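PDB 5H5L: glutathione s-transferase S2, which probably conjugates glutathione to electrophilic substrates, as a sigma-class glutathione transferase that is also described as a glutathione-requiring prostaglandin D synthase. Local coordinates for residues 7-12 against 37-42; 71-76 against 83-88; 93-98 against 131-136. One frame throughout, in Å; residues are numbered along the deposited sequence.

Contact 1: 7-12 against 37-42. With GSH (glutathione), chain E.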
loop_
_atom_site.group_PDB
_atom_site.type_symbol
_atom_site.label_atom_id
_atom_site.label_comp_id
_atom_site.label_asym_id
_atom_site.label_seq_id
_atom_site.Cartn_x
_atom_site.Cartn_y
_atom_site.Cartn_z
ATOM N N THR B 7 -7.104 13.120 -12.537
ATOM C CA THR B 7 -6.147 14.204 -12.471
ATOM C C THR B 7 -4.805 13.639 -12.077
ATOM O O THR B 7 -4.673 13.039 -11.008
ATOM C CB THR B 7 -6.576 15.276 -11.462
ATOM O OG1 THR B 7 -7.856 15.783 -11.826
ATOM C CG2 THR B 7 -5.568 16.405 -11.395
ATOM N N TYR B 8 -3.803 13.888 -12.914
ATOM C CA TYR B 8 -2.433 13.539 -12.624
ATOM C C TYR B 8 -1.577 14.483 -13.461
ATOM O O TYR B 8 -2.093 15.300 -14.219
ATOM C CB TYR B 8 -2.154 12.051 -12.924
ATOM C CG TYR B 8 -0.791 11.607 -12.474
ATOM C CD1 TYR B 8 -0.509 11.447 -11.128
ATOM C CD2 TYR B 8 0.222 11.351 -13.389
ATOM C CE1 TYR B 8 0.743 11.061 -10.707
ATOM C CE2 TYR B 8 1.485 10.961 -12.964
ATOM C CZ TYR B 8 1.732 10.817 -11.629
ATOM O OH TYR B 8 2.973 10.427 -11.174
ATOM N N PHE B 9 -0.273 14.395 -13.272
ATOM C CA PHE B 9 0.664 15.167 -14.057
ATOM C C PHE B 9 0.679 14.691 -15.511
ATOM O O PHE B 9 0.112 13.649 -15.875
ATOM C CB PHE B 9 2.052 15.058 -13.456
ATOM C CG PHE B 9 2.182 15.676 -12.097
ATOM C CD1 PHE B 9 2.059 17.038 -11.926
ATOM C CD2 PHE B 9 2.461 14.894 -10.993
ATOM C CE1 PHE B 9 2.205 17.620 -10.666
ATOM C CE2 PHE B 9 2.607 15.466 -9.729
ATOM C CZ PHE B 9 2.473 16.827 -9.571
ATOM N N ASN B 10 1.342 15.484 -16.357
ATOM C CA ASN B 10 1.470 15.162 -17.780
ATOM C C ASN B 10 2.688 14.258 -17.996
ATOM O O ASN B 10 3.695 14.638 -18.589
ATOM C CB ASN B 10 1.553 16.441 -18.613
ATOM C CG ASN B 10 0.900 16.296 -19.994
ATOM O OD1 ASN B 10 0.858 15.208 -20.582
ATOM N ND2 ASN B 10 0.392 17.407 -20.517
ATOM N N PHE B 11 2.587 13.066 -17.410
ATOM C CA PHE B 11 3.399 11.911 -17.771
ATOM C C PHE B 11 2.727 10.659 -17.208
ATOM O O PHE B 11 1.625 10.713 -16.652
ATOM C CB PHE B 11 4.848 12.061 -17.296
ATOM C CG PHE B 11 5.020 12.291 -15.814
ATOM C CD1 PHE B 11 5.328 11.240 -14.967
ATOM C CD2 PHE B 11 4.953 13.575 -15.284
ATOM C CE1 PHE B 11 5.524 11.450 -13.603
ATOM C CE2 PHE B 11 5.150 13.801 -13.918
ATOM C CZ PHE B 11 5.434 12.737 -13.077
ATOM N N ALA B 12 3.393 9.518 -17.383
ATOM C CA ALA B 12 2.828 8.234 -16.987
ATOM C C ALA B 12 2.759 8.118 -15.471
ATOM O O ALA B 12 1.677 8.240 -14.894
ATOM C CB ALA B 12 3.655 7.089 -17.583
ATOM N N GLU B 37 4.357 23.348 -13.856
ATOM C CA GLU B 37 4.253 24.785 -13.619
ATOM C C GLU B 37 3.006 25.127 -12.810
ATOM O O GLU B 37 3.043 26.015 -11.953
ATOM C CB GLU B 37 4.247 25.521 -14.965
ATOM C CG GLU B 37 3.671 24.668 -16.128
ATOM C CD GLU B 37 3.633 25.342 -17.465
ATOM O OE1 GLU B 37 3.236 26.526 -17.544
ATOM O OE2 GLU B 37 4.002 24.660 -18.451
ATOM N N GLN B 38 1.901 24.421 -13.054
ATOM C CA GLN B 38 0.619 24.705 -12.424
ATOM C C GLN B 38 0.367 23.889 -11.154
ATOM O O GLN B 38 -0.759 23.919 -10.637
ATOM C CB GLN B 38 -0.527 24.435 -13.403
ATOM C CG GLN B 38 -0.249 24.799 -14.852
ATOM C CD GLN B 38 -0.043 26.290 -15.065
ATOM O OE1 GLN B 38 0.079 27.057 -14.110
ATOM N NE2 GLN B 38 -0.000 26.705 -16.325
ATOM N N TRP B 39 1.375 23.160 -10.637
ATOM C CA TRP B 39 1.132 22.203 -9.550
ATOM C C TRP B 39 0.983 22.863 -8.181
ATOM O O TRP B 39 0.111 22.449 -7.408
ATOM C CB TRP B 39 2.243 21.148 -9.467
ATOM C CG TRP B 39 2.117 20.221 -8.248
ATOM C CD1 TRP B 39 3.062 20.004 -7.279
ATOM C CD2 TRP B 39 0.974 19.431 -7.873
ATOM N NE1 TRP B 39 2.585 19.119 -6.343
ATOM C CE2 TRP B 39 1.312 18.747 -6.685
ATOM C CE3 TRP B 39 -0.288 19.224 -8.432
ATOM C CZ2 TRP B 39 0.424 17.872 -6.040
ATOM C CZ3 TRP B 39 -1.168 18.341 -7.791
ATOM C CH2 TRP B 39 -0.807 17.687 -6.604
ATOM N N PRO B 40 1.804 23.851 -7.812
ATOM C CA PRO B 40 1.545 24.533 -6.529
ATOM C C PRO B 40 0.115 25.061 -6.431
ATOM O O PRO B 40 -0.457 25.093 -5.335
ATOM C CB PRO B 40 2.595 25.656 -6.496
ATOM C CG PRO B 40 3.662 25.234 -7.472
ATOM C CD PRO B 40 2.963 24.420 -8.525
ATOM N N THR B 41 -0.492 25.426 -7.561
ATOM C CA THR B 41 -1.905 25.810 -7.583
ATOM C C THR B 41 -2.806 24.619 -7.318
ATOM O O THR B 41 -3.719 24.693 -6.490
ATOM C CB THR B 41 -2.276 26.431 -8.935
ATOM O OG1 THR B 41 -1.594 27.681 -9.085
ATOM C CG2 THR B 41 -3.812 26.637 -9.066
ATOM N N ILE B 42 -2.578 23.509 -8.027
ATOM C CA ILE B 42 -3.538 22.430 -7.955
ATOM C C ILE B 42 -3.367 21.641 -6.663
ATOM O O ILE B 42 -4.325 21.057 -6.170
ATOM C CB ILE B 42 -3.404 21.556 -9.221
ATOM C CG1 ILE B 42 -3.859 22.340 -10.459
ATOM C CG2 ILE B 42 -4.215 20.270 -9.106
ATOM C CD1 ILE B 42 -5.350 22.659 -10.445
HETATM N N1 GSH E . 0.467 6.484 -2.291
HETATM C CA1 GSH E . 0.104 7.472 -3.300
HETATM C C1 GSH E . -0.464 6.742 -4.529
HETATM O O11 GSH E . -0.068 5.560 -4.793
HETATM O O12 GSH E . -1.312 7.301 -5.288
HETATM C CB1 GSH E . 1.378 8.232 -3.759
HETATM C CG1 GSH E . 0.927 9.408 -4.610
HETATM C CD1 GSH E . 2.166 10.295 -4.960
HETATM O OE1 GSH E . 3.237 10.072 -4.506
HETATM N N2 GSH E . 1.967 11.424 -5.873
HETATM C CA2 GSH E . 3.118 12.247 -6.228
HETATM C C2 GSH E . 2.774 13.704 -5.981
HETATM O O2 GSH E . 1.640 14.048 -5.943
HETATM C CB2 GSH E . 3.364 12.061 -7.709
HETATM S SG2 GSH E . 3.683 10.343 -8.093
HETATM N N3 GSH E . 3.860 14.662 -5.844
HETATM C CA3 GSH E . 3.554 16.076 -5.651
HETATM C C3 GSH E . 3.733 16.458 -4.195
HETATM O O31 GSH E . 4.036 15.599 -3.335
HETATM O O32 GSH E . 3.573 17.650 -3.888
#
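Phe9 and Trp39 meet edge to face on the glutathione-binding side of the thioredoxin-like N-terminal domain, where the end of strand 4-9 approaches the short helix 39-43. Along the strand, Thr7 directs its side chain toward that helix without quite reaching it, its hydroxyl being bonded to Asn32 on the neighbouring strand. Tyr8 turns the other way: with CG anti to the backbone N (chi1 -173°), its ring extends to the ligand and brings OH to 3.2 Å from SG2 of glutathione, the sulfur lying near the ring plane. This is the place of the tyrosine that faces the thiol in sigma-class transferases; the backbone N of Leu14 is bonded to the same hydroxyl. Phe9 follows and carries the cross-segment contact. Its CZ sits over the middle of the indole, 3.5 Å from Trp39 CD2, and its CE1 lies equally near that atom. The planes of the Phe9 ring and the five-membered ring of Trp39 stand at 69°, a T-shaped pair. Another part of the Phe9 rim, CE2, reaches 4.0 Å from CB2 of glutathione, so this phenyl ring touches both the tryptophan and the cysteinyl part of the ligand. Asn10 then centres an inverse gamma turn, with a weak bond from Phe11 N to Phe9 O, and the chain leaves the strand. Phe11 folds its ring back so that Tyr8 CE2 lies over one face, toward the rim. On the opposing helix, the indole held against Phe9 presents its own edge to the glycyl carboxylate of the tripeptide: Trp39 NE1 donates to O32 of glutathione at 3.0 Å, nearly straight at 159°.

Contact 2: 71-76 against 83-88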
loop_
_atom_site.group_PDB
_atom_site.type_symbol
_atom_site.label_atom_id
_atom_site.label_comp_id
_atom_site.label_asym_id
_atom_site.label_seq_id
_atom_site.Cartn_x
_atom_site.Cartn_y
_atom_site.Cartn_z
ATOM N N LEU B 71 -10.970 -0.740 -9.897
ATOM C CA LEU B 71 -11.182 -0.972 -11.330
ATOM C C LEU B 71 -10.893 -2.414 -11.729
ATOM O O LEU B 71 -11.596 -2.985 -12.574
ATOM C CB LEU B 71 -10.336 -0.020 -12.129
ATOM C CG LEU B 71 -10.617 1.430 -11.776
ATOM C CD1 LEU B 71 -9.647 2.313 -12.476
ATOM C CD2 LEU B 71 -12.030 1.802 -12.161
ATOM N N GLY B 72 -9.939 -3.054 -11.073
ATOM C CA GLY B 72 -9.690 -4.460 -11.352
ATOM C C GLY B 72 -10.896 -5.315 -11.048
ATOM O O GLY B 72 -11.220 -6.233 -11.809
ATOM N N LYS B 73 -11.559 -5.048 -9.915
ATOM C CA LYS B 73 -12.800 -5.753 -9.606
ATOM C C LYS B 73 -13.828 -5.495 -10.691
ATOM O O LYS B 73 -14.498 -6.415 -11.152
ATOM C CB LYS B 73 -13.407 -5.306 -8.275
ATOM C CG LYS B 73 -12.688 -5.714 -7.009
ATOM C CD LYS B 73 -12.937 -7.158 -6.701
ATOM C CE LYS B 73 -12.103 -7.589 -5.486
ATOM N NZ LYS B 73 -12.193 -9.071 -5.261
ATOM N N LYS B 74 -13.982 -4.232 -11.089
ATOM C CA LYS B 74 -14.945 -3.910 -12.131
ATOM C C LYS B 74 -14.597 -4.604 -13.433
ATOM O O LYS B 74 -15.499 -4.943 -14.205
ATOM C CB LYS B 74 -15.025 -2.400 -12.359
ATOM C CG LYS B 74 -15.576 -1.622 -11.155
ATOM C CD LYS B 74 -16.329 -0.373 -11.487
ATOM C CE LYS B 74 -17.816 -0.589 -11.226
ATOM N NZ LYS B 74 -18.183 -0.435 -9.785
ATOM N N ALA B 75 -13.308 -4.849 -13.678
ATOM C CA ALA B 75 -12.830 -5.405 -14.945
ATOM C C ALA B 75 -12.818 -6.918 -14.965
ATOM O O ALA B 75 -12.489 -7.503 -15.997
ATOM C CB ALA B 75 -11.429 -4.896 -15.258
ATOM N N GLY B 76 -13.146 -7.567 -13.859
ATOM C CA GLY B 76 -12.939 -9.000 -13.758
ATOM C C GLY B 76 -11.491 -9.437 -13.716
ATOM O O GLY B 76 -11.174 -10.557 -14.143
ATOM N N TRP B 83 -8.293 -15.636 -0.902
ATOM C CA TRP B 83 -6.903 -16.063 -1.018
ATOM C C TRP B 83 -6.305 -15.579 -2.323
ATOM O O TRP B 83 -5.162 -15.107 -2.360
ATOM C CB TRP B 83 -6.789 -17.583 -0.922
ATOM C CG TRP B 83 -5.384 -18.039 -1.027
ATOM C CD1 TRP B 83 -4.761 -18.505 -2.133
ATOM C CD2 TRP B 83 -4.395 -18.032 0.021
ATOM N NE1 TRP B 83 -3.452 -18.789 -1.852
ATOM C CE2 TRP B 83 -3.206 -18.505 -0.534
ATOM C CE3 TRP B 83 -4.416 -17.670 1.369
ATOM C CZ2 TRP B 83 -2.033 -18.650 0.211
ATOM C CZ3 TRP B 83 -3.256 -17.810 2.113
ATOM C CH2 TRP B 83 -2.078 -18.300 1.525
ATOM N N GLU B 84 -7.070 -15.671 -3.407
ATOM C CA GLU B 84 -6.564 -15.206 -4.690
ATOM C C GLU B 84 -6.323 -13.700 -4.669
ATOM O O GLU B 84 -5.307 -13.228 -5.196
ATOM C CB GLU B 84 -7.521 -15.600 -5.820
ATOM C CG GLU B 84 -7.417 -17.053 -6.160
ATOM C CD GLU B 84 -8.043 -17.390 -7.484
ATOM O OE1 GLU B 84 -8.675 -16.505 -8.107
ATOM O OE2 GLU B 84 -7.868 -18.553 -7.893
ATOM N N ASP B 85 -7.219 -12.926 -4.037
ATOM C CA ASP B 85 -6.941 -11.493 -3.900
ATOM C C ASP B 85 -5.717 -11.238 -3.028
ATOM O O ASP B 85 -4.956 -10.300 -3.279
ATOM C CB ASP B 85 -8.148 -10.748 -3.326
ATOM C CG ASP B 85 -9.196 -10.450 -4.384
ATOM O OD1 ASP B 85 -8.826 -10.080 -5.521
ATOM O OD2 ASP B 85 -10.389 -10.584 -4.081
ATOM N N LEU B 86 -5.527 -12.036 -1.974
ATOM C CA LEU B 86 -4.324 -11.887 -1.163
ATOM C C LEU B 86 -3.072 -12.088 -2.014
ATOM O O LEU B 86 -2.082 -11.374 -1.858
ATOM C CB LEU B 86 -4.321 -12.867 -0.006
ATOM C CG LEU B 86 -3.136 -12.828 0.956
ATOM C CD1 LEU B 86 -2.966 -11.463 1.613
ATOM C CD2 LEU B 86 -3.301 -13.922 2.029
ATOM N N MET B 87 -3.099 -13.054 -2.916
ATOM C CA MET B 87 -1.941 -13.316 -3.756
ATOM C C MET B 87 -1.632 -12.151 -4.686
ATOM O O MET B 87 -0.462 -11.896 -4.997
ATOM C CB MET B 87 -2.168 -14.600 -4.549
ATOM C CG MET B 87 -2.292 -15.855 -3.664
ATOM S SD MET B 87 -0.816 -16.235 -2.721
ATOM C CE MET B 87 -1.192 -15.479 -1.138
ATOM N N ILE B 88 -2.640 -11.417 -5.108
ATOM C CA ILE B 88 -2.417 -10.217 -5.908
ATOM C C ILE B 88 -1.896 -9.079 -5.025
ATOM O O ILE B 88 -0.891 -8.434 -5.341
ATOM C CB ILE B 88 -3.720 -9.790 -6.602
ATOM C CG1 ILE B 88 -4.263 -10.846 -7.583
ATOM C CG2 ILE B 88 -3.503 -8.483 -7.360
ATOM C CD1 ILE B 88 -5.750 -10.555 -7.943
#
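Lys73 and Asp85 reach for each other from opposite directions and form a salt bridge, the one direct contact between residues 71-76 of helix 64-75 and residues 83-88 of helix 82-106. The ammonium group does the touching: Lys73 NZ donates to Asp85 OD2 at 2.6 Å. It arrives on the syn side of that oxygen, tilted 26° out of the carboxylate plane. The second oxygen plays a lesser part, Asp85 OD1 standing 3.5 Å from Lys73 NZ. The lysine chain bends at its second torsion (chi2 -76°) and is extended from there on, which carries NZ off its own helix and across a backbone separation of 10.0 Å between the CA atoms of Lys73 and Asp85. A hydrogen bond to the backbone completes the setting of the acid: Asp85 OD1 is bonded to N of Gly79 in the connecting loop. The buried carboxylate is therefore held through both oxygens, which limits its rotation and would probably favour its charged form. On the lysine's own helix, 64-75, the chain finishes in a Schellman motif, in which Gly76 adopts positive phi (68°), a conformation that favours glycine, and Gly76 N bonds back to Lys73 O at 3.2 Å. Apolar packing lies away from the bridge. Met87 CE rests over one face of the Trp83 ring, toward its rim, and these two side chains pack on Val61 of the second subunit, while Lys74 forms a salt bridge with Glu82 of that subunit. With one ion pair spanning the helices and the loop bonded to its acid, this is the junction between domains of a glutathione transferase, where the last helix of the thioredoxin-like domain passes through a short linker into the first helix of the all-helical domain.

Contact 3: 93-98 against 131-136. With GSH (glutathione), chain C.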
loop_
_atom_site.group_PDB
_atom_site.type_symbol
_atom_site.label_atom_id
_atom_site.label_comp_id
_atom_site.label_asym_id
_atom_site.label_seq_id
_atom_site.Cartn_x
_atom_site.Cartn_y
_atom_site.Cartn_z
ATOM N N ASP B 93 1.909 -4.813 -2.932
ATOM C CA ASP B 93 2.456 -4.098 -1.799
ATOM C C ASP B 93 3.978 -4.264 -1.761
ATOM O O ASP B 93 4.708 -3.325 -1.448
ATOM C CB ASP B 93 1.828 -4.583 -0.488
ATOM C CG ASP B 93 0.456 -3.895 -0.173
ATOM O OD1 ASP B 93 -0.020 -3.059 -0.948
ATOM O OD2 ASP B 93 -0.127 -4.196 0.887
ATOM N N THR B 94 4.469 -5.447 -2.116
ATOM C CA THR B 94 5.904 -5.659 -2.183
ATOM C C THR B 94 6.524 -4.816 -3.289
ATOM O O THR B 94 7.569 -4.193 -3.086
ATOM C CB THR B 94 6.173 -7.151 -2.369
ATOM O OG1 THR B 94 5.761 -7.805 -1.161
ATOM C CG2 THR B 94 7.640 -7.432 -2.605
ATOM N N PHE B 95 5.894 -4.779 -4.463
ATOM C CA PHE B 95 6.344 -3.898 -5.533
ATOM C C PHE B 95 6.376 -2.449 -5.055
ATOM O O PHE B 95 7.292 -1.689 -5.385
ATOM C CB PHE B 95 5.424 -4.037 -6.745
ATOM C CG PHE B 95 5.774 -3.147 -7.879
ATOM C CD1 PHE B 95 6.982 -3.271 -8.520
ATOM C CD2 PHE B 95 4.869 -2.206 -8.338
ATOM C CE1 PHE B 95 7.292 -2.463 -9.564
ATOM C CE2 PHE B 95 5.181 -1.374 -9.409
ATOM C CZ PHE B 95 6.373 -1.504 -10.025
ATOM N N ASN B 96 5.392 -2.047 -4.253
ATOM C CA ASN B 96 5.386 -0.654 -3.809
ATOM C C ASN B 96 6.499 -0.400 -2.794
ATOM O O ASN B 96 7.073 0.686 -2.793
ATOM C CB ASN B 96 4.018 -0.274 -3.254
ATOM C CG ASN B 96 2.961 -0.096 -4.369
ATOM O OD1 ASN B 96 3.285 0.181 -5.520
ATOM N ND2 ASN B 96 1.713 -0.262 -4.019
ATOM N N ASP B 97 6.862 -1.403 -1.983
ATOM C CA ASP B 97 8.037 -1.288 -1.133
ATOM C C ASP B 97 9.278 -1.085 -1.989
ATOM O O ASP B 97 10.111 -0.223 -1.701
ATOM C CB ASP B 97 8.221 -2.546 -0.288
ATOM C CG ASP B 97 7.294 -2.622 0.889
ATOM O OD1 ASP B 97 6.698 -1.594 1.269
ATOM O OD2 ASP B 97 7.173 -3.741 1.444
ATOM N N PHE B 98 9.406 -1.867 -3.064
ATOM C CA PHE B 98 10.516 -1.677 -4.001
ATOM C C PHE B 98 10.534 -0.262 -4.525
ATOM O O PHE B 98 11.570 0.418 -4.495
ATOM C CB PHE B 98 10.415 -2.624 -5.185
ATOM C CG PHE B 98 11.241 -2.184 -6.373
ATOM C CD1 PHE B 98 12.626 -2.257 -6.332
ATOM C CD2 PHE B 98 10.649 -1.678 -7.502
ATOM C CE1 PHE B 98 13.397 -1.853 -7.423
ATOM C CE2 PHE B 98 11.404 -1.276 -8.589
ATOM C CZ PHE B 98 12.794 -1.362 -8.541
ATOM N N ASN B 131 14.862 -10.492 -9.164
ATOM C CA ASN B 131 15.076 -11.941 -9.263
ATOM C C ASN B 131 13.900 -12.684 -8.626
ATOM O O ASN B 131 13.400 -13.674 -9.170
ATOM C CB ASN B 131 16.384 -12.366 -8.591
ATOM C CG ASN B 131 17.628 -12.119 -9.451
ATOM O OD1 ASN B 131 17.614 -12.280 -10.662
ATOM N ND2 ASN B 131 18.704 -11.752 -8.803
ATOM N N LYS B 132 13.417 -12.195 -7.477
ATOM C CA LYS B 132 12.270 -12.844 -6.847
ATOM C C LYS B 132 11.004 -12.688 -7.685
ATOM O O LYS B 132 10.240 -13.648 -7.834
ATOM C CB LYS B 132 12.069 -12.288 -5.442
ATOM C CG LYS B 132 13.060 -12.893 -4.423
ATOM C CD LYS B 132 13.341 -11.908 -3.303
ATOM C CE LYS B 132 14.305 -12.471 -2.285
ATOM N NZ LYS B 132 13.713 -13.607 -1.496
ATOM N N PHE B 133 10.742 -11.477 -8.206
ATOM C CA PHE B 133 9.591 -11.272 -9.084
ATOM C C PHE B 133 9.686 -12.192 -10.290
ATOM O O PHE B 133 8.701 -12.822 -10.706
ATOM C CB PHE B 133 9.527 -9.819 -9.587
ATOM C CG PHE B 133 9.276 -8.772 -8.525
ATOM C CD1 PHE B 133 8.779 -9.085 -7.269
ATOM C CD2 PHE B 133 9.543 -7.445 -8.814
ATOM C CE1 PHE B 133 8.560 -8.092 -6.332
ATOM C CE2 PHE B 133 9.356 -6.469 -7.867
ATOM C CZ PHE B 133 8.847 -6.799 -6.635
ATOM N N ASN B 134 10.871 -12.231 -10.896
ATOM C CA ASN B 134 11.114 -13.087 -12.060
ATOM C C ASN B 134 10.801 -14.556 -11.742
ATOM O O ASN B 134 10.050 -15.215 -12.467
ATOM C CB ASN B 134 12.570 -12.896 -12.489
ATOM C CG ASN B 134 12.830 -13.305 -13.932
ATOM O OD1 ASN B 134 12.035 -13.074 -14.842
ATOM N ND2 ASN B 134 13.968 -13.906 -14.140
ATOM N N ASP B 135 11.338 -15.062 -10.633
ATOM C CA ASP B 135 11.086 -16.439 -10.209
ATOM C C ASP B 135 9.611 -16.642 -9.875
ATOM O O ASP B 135 9.016 -17.675 -10.205
ATOM C CB ASP B 135 12.007 -16.729 -9.009
ATOM C CG ASP B 135 11.688 -18.033 -8.250
ATOM O OD1 ASP B 135 12.255 -19.085 -8.608
ATOM O OD2 ASP B 135 10.944 -17.992 -7.234
ATOM N N HIS B 136 8.984 -15.637 -9.271
ATOM C CA HIS B 136 7.576 -15.769 -8.905
ATOM C C HIS B 136 6.704 -15.850 -10.139
ATOM O O HIS B 136 5.809 -16.697 -10.218
ATOM C CB HIS B 136 7.173 -14.588 -8.025
ATOM C CG HIS B 136 5.785 -14.667 -7.503
ATOM N ND1 HIS B 136 5.476 -15.298 -6.323
ATOM C CD2 HIS B 136 4.623 -14.157 -7.980
ATOM C CE1 HIS B 136 4.178 -15.179 -6.093
ATOM N NE2 HIS B 136 3.639 -14.478 -7.077
HETATM N N1 GSH C . 5.156 -2.843 3.508
HETATM C CA1 GSH C . 5.617 -3.758 4.541
HETATM C C1 GSH C . 4.455 -4.190 5.434
HETATM O O11 GSH C . 4.428 -5.317 6.017
HETATM O O12 GSH C . 3.542 -3.338 5.599
HETATM C CB1 GSH C . 6.599 -2.986 5.464
HETATM C CG1 GSH C . 7.292 -4.020 6.335
HETATM C CD1 GSH C . 8.440 -3.340 7.122
HETATM O OE1 GSH C . 8.769 -2.224 6.920
HETATM N N2 GSH C . 9.046 -4.194 8.132
HETATM C CA2 GSH C . 10.112 -3.746 9.002
HETATM C C2 GSH C . 11.253 -4.760 8.980
HETATM O O2 GSH C . 11.068 -5.906 8.750
HETATM C CB2 GSH C . 9.582 -3.787 10.418
HETATM S SG2 GSH C . 8.087 -2.810 10.693
HETATM N N3 GSH C . 12.565 -4.258 9.343
HETATM C CA3 GSH C . 13.707 -5.145 9.441
HETATM C C3 GSH C . 14.556 -5.071 8.197
HETATM O O31 GSH C . 15.640 -5.698 8.217
HETATM O O32 GSH C . 14.177 -4.403 7.197
#
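A single residue, Phe133, makes every close approach from its helix, and it does so with the far atoms of its ring, CE1, CE2 and CZ, against Thr94 and Phe95. The two helices, 82-106 and 111-139, run in opposite senses in the all-helical C-terminal domain of the transferase fold. With CG anti to the carbonyl carbon (chi1 -65°), Phe133 extends across the gap until CZ lies 4.0 Å from Phe95 CA. On one flank, Thr94 CG2 comes in near the ring plane, at 3.9 Å from Phe133 CE1; Thr94 OG1 is bonded instead to Thr90 O, and also to Gln63 NE2 of the second subunit. On the other, Phe133 CE2 meets the edge of the Phe95 ring at CD1, and the two side chains cross at about a right angle without stacking. Phe95 goes on to pack edge-to-face with Phe156 of helix 151-164. Away from this apolar seam, Asp97 directs both carboxylate oxygens at the amino group of a glutathione held mainly by the second subunit, N1 lying 3.0 Å from Asp97 OD1. An alanine here would remove both acceptors and is likely to leave that ammonium group without its counter-charge from across the dimer. The other carboxylate oxygen does double duty: Asp97 OD2 accepts from N1 of this glutathione, and also from Gln63 NE2 of the second subunit.

In the fold
From the N terminus the contacts follow in series; none nests in or crosses another. Contact 1 closes a loop holding helix 15-25 and strand 30-34, keeping both segments within the thioredoxin-like domain. Contact 2 closes only the short linker after helix 64-75, tying that domain to helix 82-106. The same helix continues into contact 3, which closes the long helical hairpin with helix 111-139; the nearest atoms of contacts 2 and 3 are about 5 Å apart. Contact 1 lies with its centre 29 Å from each of theirs, yet the dimer unites the ends: each glutathione beside contact 1 is also bonded by Asp97 from contact 3 of the partner subunit.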